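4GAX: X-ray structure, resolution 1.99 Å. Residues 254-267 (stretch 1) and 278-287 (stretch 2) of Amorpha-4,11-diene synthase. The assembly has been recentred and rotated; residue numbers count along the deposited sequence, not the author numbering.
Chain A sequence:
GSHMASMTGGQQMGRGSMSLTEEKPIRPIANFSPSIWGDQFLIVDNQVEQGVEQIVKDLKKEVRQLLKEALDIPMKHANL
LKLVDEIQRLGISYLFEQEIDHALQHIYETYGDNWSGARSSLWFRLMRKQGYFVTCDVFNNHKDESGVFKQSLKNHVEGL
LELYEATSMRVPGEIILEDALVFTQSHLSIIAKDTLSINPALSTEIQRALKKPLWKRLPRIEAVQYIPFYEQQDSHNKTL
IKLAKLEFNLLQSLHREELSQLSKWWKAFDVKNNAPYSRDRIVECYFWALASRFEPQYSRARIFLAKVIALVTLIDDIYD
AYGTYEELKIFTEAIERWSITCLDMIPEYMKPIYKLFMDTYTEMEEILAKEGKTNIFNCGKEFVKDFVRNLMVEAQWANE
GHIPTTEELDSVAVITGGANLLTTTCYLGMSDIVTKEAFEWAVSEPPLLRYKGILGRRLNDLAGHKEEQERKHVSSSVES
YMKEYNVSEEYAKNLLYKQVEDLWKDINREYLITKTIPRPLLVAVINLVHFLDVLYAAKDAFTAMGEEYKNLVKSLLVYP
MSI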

# COMPACT_ATOMS: atom_id res chain seq x y z
N LEU A 254 -19.26 2.36 -1.36
CA LEU A 254 -18.65 2.85 -2.59
C LEU A 254 -17.69 1.81 -3.14
O LEU A 254 -17.69 1.52 -4.34
CB LEU A 254 -17.92 4.18 -2.34
CG LEU A 254 -17.08 4.67 -3.52
CD1 LEU A 254 -17.96 5.07 -4.72
CD2 LEU A 254 -16.19 5.83 -3.11
N HIS A 255 -16.87 1.23 -2.26
CA HIS A 255 -15.94 0.17 -2.68
C HIS A 255 -16.71 -0.98 -3.28
O HIS A 255 -16.27 -1.56 -4.28
CB HIS A 255 -15.11 -0.33 -1.49
CG HIS A 255 -14.19 0.71 -0.91
ND1 HIS A 255 -13.75 0.67 0.39
CD2 HIS A 255 -13.63 1.80 -1.48
CE1 HIS A 255 -12.96 1.71 0.61
NE2 HIS A 255 -12.87 2.41 -0.50
N ARG A 256 -17.84 -1.32 -2.68
CA ARG A 256 -18.65 -2.40 -3.19
C ARG A 256 -19.22 -2.07 -4.57
O ARG A 256 -19.35 -2.96 -5.42
CB ARG A 256 -19.76 -2.78 -2.21
CG ARG A 256 -19.25 -3.59 -1.02
CD ARG A 256 -18.87 -5.00 -1.44
NE ARG A 256 -20.04 -5.78 -1.83
CZ ARG A 256 -20.72 -6.60 -1.03
NH1 ARG A 256 -20.34 -6.77 0.23
NH2 ARG A 256 -21.77 -7.27 -1.49
N GLU A 257 -19.58 -0.80 -4.79
CA GLU A 257 -20.05 -0.36 -6.11
C GLU A 257 -18.96 -0.50 -7.18
O GLU A 257 -19.22 -0.95 -8.30
CB GLU A 257 -20.53 1.11 -6.07
CG GLU A 257 -21.74 1.36 -5.17
CD GLU A 257 -22.23 2.82 -5.21
OE1 GLU A 257 -21.39 3.73 -5.41
OE2 GLU A 257 -23.45 3.06 -5.05
N GLU A 258 -17.74 -0.10 -6.83
CA GLU A 258 -16.58 -0.22 -7.72
C GLU A 258 -16.29 -1.67 -8.08
O GLU A 258 -16.05 -2.00 -9.25
CB GLU A 258 -15.34 0.40 -7.05
CG GLU A 258 -15.51 1.88 -6.73
CD GLU A 258 -14.41 2.42 -5.82
OE1 GLU A 258 -13.55 1.62 -5.36
OE2 GLU A 258 -14.40 3.66 -5.56
N LEU A 259 -16.33 -2.55 -7.08
CA LEU A 259 -16.06 -3.96 -7.31
C LEU A 259 -17.18 -4.60 -8.11
O LEU A 259 -16.94 -5.53 -8.89
CB LEU A 259 -15.88 -4.68 -5.97
CG LEU A 259 -15.59 -6.19 -6.04
CD1 LEU A 259 -14.42 -6.49 -6.98
CD2 LEU A 259 -15.29 -6.72 -4.65
N SER A 260 -18.41 -4.12 -7.92
CA SER A 260 -19.53 -4.55 -8.76
C SER A 260 -19.31 -4.19 -10.24
O SER A 260 -19.56 -5.01 -11.14
CB SER A 260 -20.83 -3.93 -8.25
OG SER A 260 -21.89 -4.19 -9.15
N GLN A 261 -18.88 -2.96 -10.48
CA GLN A 261 -18.59 -2.51 -11.84
C GLN A 261 -17.43 -3.32 -12.43
O GLN A 261 -17.48 -3.74 -13.57
CB GLN A 261 -18.27 -1.01 -11.84
CG GLN A 261 -19.43 -0.15 -11.39
CD GLN A 261 -19.04 1.29 -11.09
OE1 GLN A 261 -19.55 1.90 -10.16
NE2 GLN A 261 -18.14 1.83 -11.90
N LEU A 262 -16.40 -3.55 -11.63
CA LEU A 262 -15.27 -4.35 -12.09
C LEU A 262 -15.64 -5.80 -12.34
O LEU A 262 -15.12 -6.42 -13.28
CB LEU A 262 -14.12 -4.27 -11.09
CG LEU A 262 -13.35 -2.97 -11.22
CD1 LEU A 262 -12.55 -2.72 -9.94
CD2 LEU A 262 -12.41 -3.04 -12.45
N SER A 263 -16.55 -6.32 -11.52
CA SER A 263 -17.00 -7.70 -11.65
C SER A 263 -17.76 -7.88 -12.95
O SER A 263 -17.60 -8.91 -13.61
CB SER A 263 -17.86 -8.12 -10.45
OG SER A 263 -17.10 -8.06 -9.26
N LYS A 264 -18.56 -6.89 -13.33
CA LYS A 264 -19.34 -6.97 -14.58
C LYS A 264 -18.42 -6.92 -15.79
O LYS A 264 -18.56 -7.72 -16.72
CB LYS A 264 -20.38 -5.86 -14.67
CG LYS A 264 -21.71 -6.22 -14.03
CD LYS A 264 -22.47 -4.98 -13.57
CE LYS A 264 -23.41 -5.33 -12.43
NZ LYS A 264 -24.21 -4.15 -12.00
N TRP A 265 -17.51 -5.96 -15.78
CA TRP A 265 -16.47 -5.83 -16.79
C TRP A 265 -15.70 -7.14 -16.98
O TRP A 265 -15.51 -7.60 -18.11
CB TRP A 265 -15.50 -4.73 -16.36
CG TRP A 265 -14.29 -4.51 -17.24
CD1 TRP A 265 -14.24 -3.76 -18.40
CD2 TRP A 265 -12.95 -4.97 -17.00
NE1 TRP A 265 -12.95 -3.76 -18.90
CE2 TRP A 265 -12.14 -4.49 -18.06
CE3 TRP A 265 -12.36 -5.76 -16.00
CZ2 TRP A 265 -10.77 -4.76 -18.13
CZ3 TRP A 265 -11.00 -6.03 -16.07
CH2 TRP A 265 -10.22 -5.53 -17.13
N TRP A 266 -15.26 -7.72 -15.87
CA TRP A 266 -14.47 -8.96 -15.90
C TRP A 266 -15.30 -10.13 -16.42
O TRP A 266 -14.83 -10.94 -17.23
CB TRP A 266 -13.90 -9.28 -14.51
CG TRP A 266 -12.98 -10.48 -14.51
CD1 TRP A 266 -13.17 -11.67 -13.87
CD2 TRP A 266 -11.75 -10.61 -15.25
NE1 TRP A 266 -12.11 -12.52 -14.13
CE2 TRP A 266 -11.24 -11.89 -14.98
CE3 TRP A 266 -11.04 -9.76 -16.11
CZ2 TRP A 266 -10.04 -12.35 -15.54
CZ3 TRP A 266 -9.85 -10.20 -16.65
CH2 TRP A 266 -9.36 -11.49 -16.36
N LYS A 267 -16.54 -10.23 -15.94
CA LYS A 267 -17.42 -11.30 -16.36
C LYS A 267 -17.70 -11.23 -17.86
O LYS A 267 -17.89 -12.25 -18.51
CB LYS A 267 -18.73 -11.27 -15.58
CG LYS A 267 -19.76 -12.30 -16.08
CD LYS A 267 -21.09 -12.15 -15.35
CE LYS A 267 -22.15 -13.07 -15.95
NZ LYS A 267 -21.72 -14.49 -15.92
N SER A 278 -5.10 -18.58 -17.97
CA SER A 278 -4.93 -17.65 -16.85
C SER A 278 -5.94 -17.81 -15.71
O SER A 278 -6.72 -18.77 -15.68
CB SER A 278 -4.91 -16.20 -17.35
OG SER A 278 -6.07 -15.93 -18.11
N ARG A 279 -5.94 -16.84 -14.79
CA ARG A 279 -6.67 -16.92 -13.54
C ARG A 279 -7.93 -16.06 -13.52
O ARG A 279 -7.99 -15.03 -14.19
CB ARG A 279 -5.76 -16.46 -12.39
CG ARG A 279 -4.36 -17.04 -12.45
CD ARG A 279 -3.37 -16.22 -11.63
NE ARG A 279 -2.03 -16.78 -11.74
CZ ARG A 279 -0.94 -16.25 -11.21
NH1 ARG A 279 -1.01 -15.11 -10.53
NH2 ARG A 279 0.24 -16.85 -11.37
N ASP A 280 -8.91 -16.47 -12.72
CA ASP A 280 -10.12 -15.68 -12.49
C ASP A 280 -9.96 -14.98 -11.13
O ASP A 280 -10.38 -15.52 -10.09
CB ASP A 280 -11.34 -16.60 -12.49
CG ASP A 280 -12.66 -15.83 -12.42
OD1 ASP A 280 -12.65 -14.60 -12.64
OD2 ASP A 280 -13.70 -16.47 -12.15
N ARG A 281 -9.37 -13.78 -11.14
CA ARG A 281 -8.96 -13.10 -9.90
C ARG A 281 -9.33 -11.63 -9.82
O ARG A 281 -8.54 -10.81 -9.31
CB ARG A 281 -7.45 -13.22 -9.71
CG ARG A 281 -6.96 -14.67 -9.50
CD ARG A 281 -7.51 -15.25 -8.22
NE ARG A 281 -8.17 -16.55 -8.43
CZ ARG A 281 -7.54 -17.72 -8.40
NH1 ARG A 281 -6.24 -17.77 -8.16
NH2 ARG A 281 -8.21 -18.84 -8.60
N ILE A 282 -10.52 -11.26 -10.29
CA ILE A 282 -10.86 -9.83 -10.30
C ILE A 282 -10.91 -9.23 -8.88
O ILE A 282 -10.52 -8.08 -8.67
CB ILE A 282 -12.13 -9.52 -11.11
CG1 ILE A 282 -12.15 -8.05 -11.52
CG2 ILE A 282 -13.39 -9.87 -10.33
CD1 ILE A 282 -10.90 -7.61 -12.33
N VAL A 283 -11.35 -10.02 -7.90
CA VAL A 283 -11.46 -9.51 -6.53
C VAL A 283 -10.07 -9.18 -6.01
O VAL A 283 -9.84 -8.13 -5.39
CB VAL A 283 -12.13 -10.54 -5.58
CG1 VAL A 283 -12.11 -10.02 -4.13
CG2 VAL A 283 -13.56 -10.81 -6.03
N GLU A 284 -9.14 -10.07 -6.31
CA GLU A 284 -7.73 -9.90 -5.97
C GLU A 284 -7.09 -8.68 -6.63
O GLU A 284 -6.30 -7.97 -6.01
CB GLU A 284 -6.96 -11.19 -6.29
CG GLU A 284 -7.32 -12.37 -5.36
CD GLU A 284 -8.71 -13.00 -5.60
OE1 GLU A 284 -9.32 -12.76 -6.67
OE2 GLU A 284 -9.19 -13.73 -4.71
N CYS A 285 -7.42 -8.42 -7.89
CA CYS A 285 -6.85 -7.24 -8.57
C CYS A 285 -7.41 -5.98 -7.93
O CYS A 285 -6.69 -5.00 -7.72
CB CYS A 285 -7.17 -7.26 -10.06
SG CYS A 285 -6.45 -8.68 -10.95
N TYR A 286 -8.70 -6.00 -7.62
CA TYR A 286 -9.32 -4.84 -6.97
C TYR A 286 -8.72 -4.56 -5.59
O TYR A 286 -8.47 -3.40 -5.24
CB TYR A 286 -10.84 -5.04 -6.85
CG TYR A 286 -11.47 -3.88 -6.13
CD1 TYR A 286 -12.06 -4.03 -4.88
CD2 TYR A 286 -11.44 -2.62 -6.68
CE1 TYR A 286 -12.61 -2.93 -4.20
CE2 TYR A 286 -11.98 -1.52 -6.03
CZ TYR A 286 -12.57 -1.68 -4.78
OH TYR A 286 -13.09 -0.58 -4.14
N PHE A 287 -8.46 -5.61 -4.81
CA PHE A 287 -7.94 -5.45 -3.45
C PHE A 287 -6.58 -4.78 -3.51
O PHE A 287 -6.25 -3.92 -2.70
CB PHE A 287 -7.86 -6.80 -2.72
CG PHE A 287 -7.64 -6.68 -1.23
CD1 PHE A 287 -8.64 -6.18 -0.41
CD2 PHE A 287 -6.43 -7.05 -0.66
CE1 PHE A 287 -8.44 -6.05 0.97
CE2 PHE A 287 -6.22 -6.92 0.72
CZ PHE A 287 -7.22 -6.42 1.53

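Two aromatic side chains, one from each stretch, carry a polar atom across an otherwise greasy contact and end it on a carboxylate: Tyr-286 OH donates to Glu-258 OE1 at 2.6 Å, and Trp-266 NE1 donates to Asp-280 OD1, also at 2.6 Å. In each the acceptor lies near the plane of the ring, where the donor's hydrogen can reach it while the ring faces stay free for apolar packing.

Helix 254-267 and helix 282-287 run in roughly opposing directions, 137° between their N-to-C vectors, with axes approaching to 10.1 Å. The register is read at two points one helical turn apart: Ser-263 CA lies 6.6 Å from Ile-282 CA, and Leu-259 CA lies 6.8 Å from Tyr-286 CA. At these two points Ile-282 and Tyr-286 each enter a hole in the longer helix.

Ile-282 sits among Leu-262, Ser-263, Trp-265 and Trp-266. Ile-282 CB lies over one face of the Trp-266 indole, 3.9 Å from the centroid of the five-membered ring, a CH-pi contact, while Ile-282 CD1 meets the edge of the other indole, 4.1 Å from Trp-265 CZ3. Small Ser-263 lines this hole and turns its OG back to its own helix, Ser-263 OG donating to Leu-259 O at 2.6 Å, so its polarity is satisfied locally.

Tyr-286 fills the second hole, among His-255, Glu-258, Leu-259 and Leu-262. Leu-259 covers one face of the phenol ring and Leu-262 CD1 comes within 3.4 Å of Tyr-286 CD2. The hydroxyl reaches far enough along the longer helix that His-255 CB is 3.3 Å from Tyr-286 OH.

Asp-280 precedes the second helix, with Arg-281 at its N-cap position, so the indole bond ties the approach to that helix against the first. The rule is economical: one aliphatic and one aromatic knob a turn apart, and two aromatic donors each given a carboxylate, one of them within the buried packing.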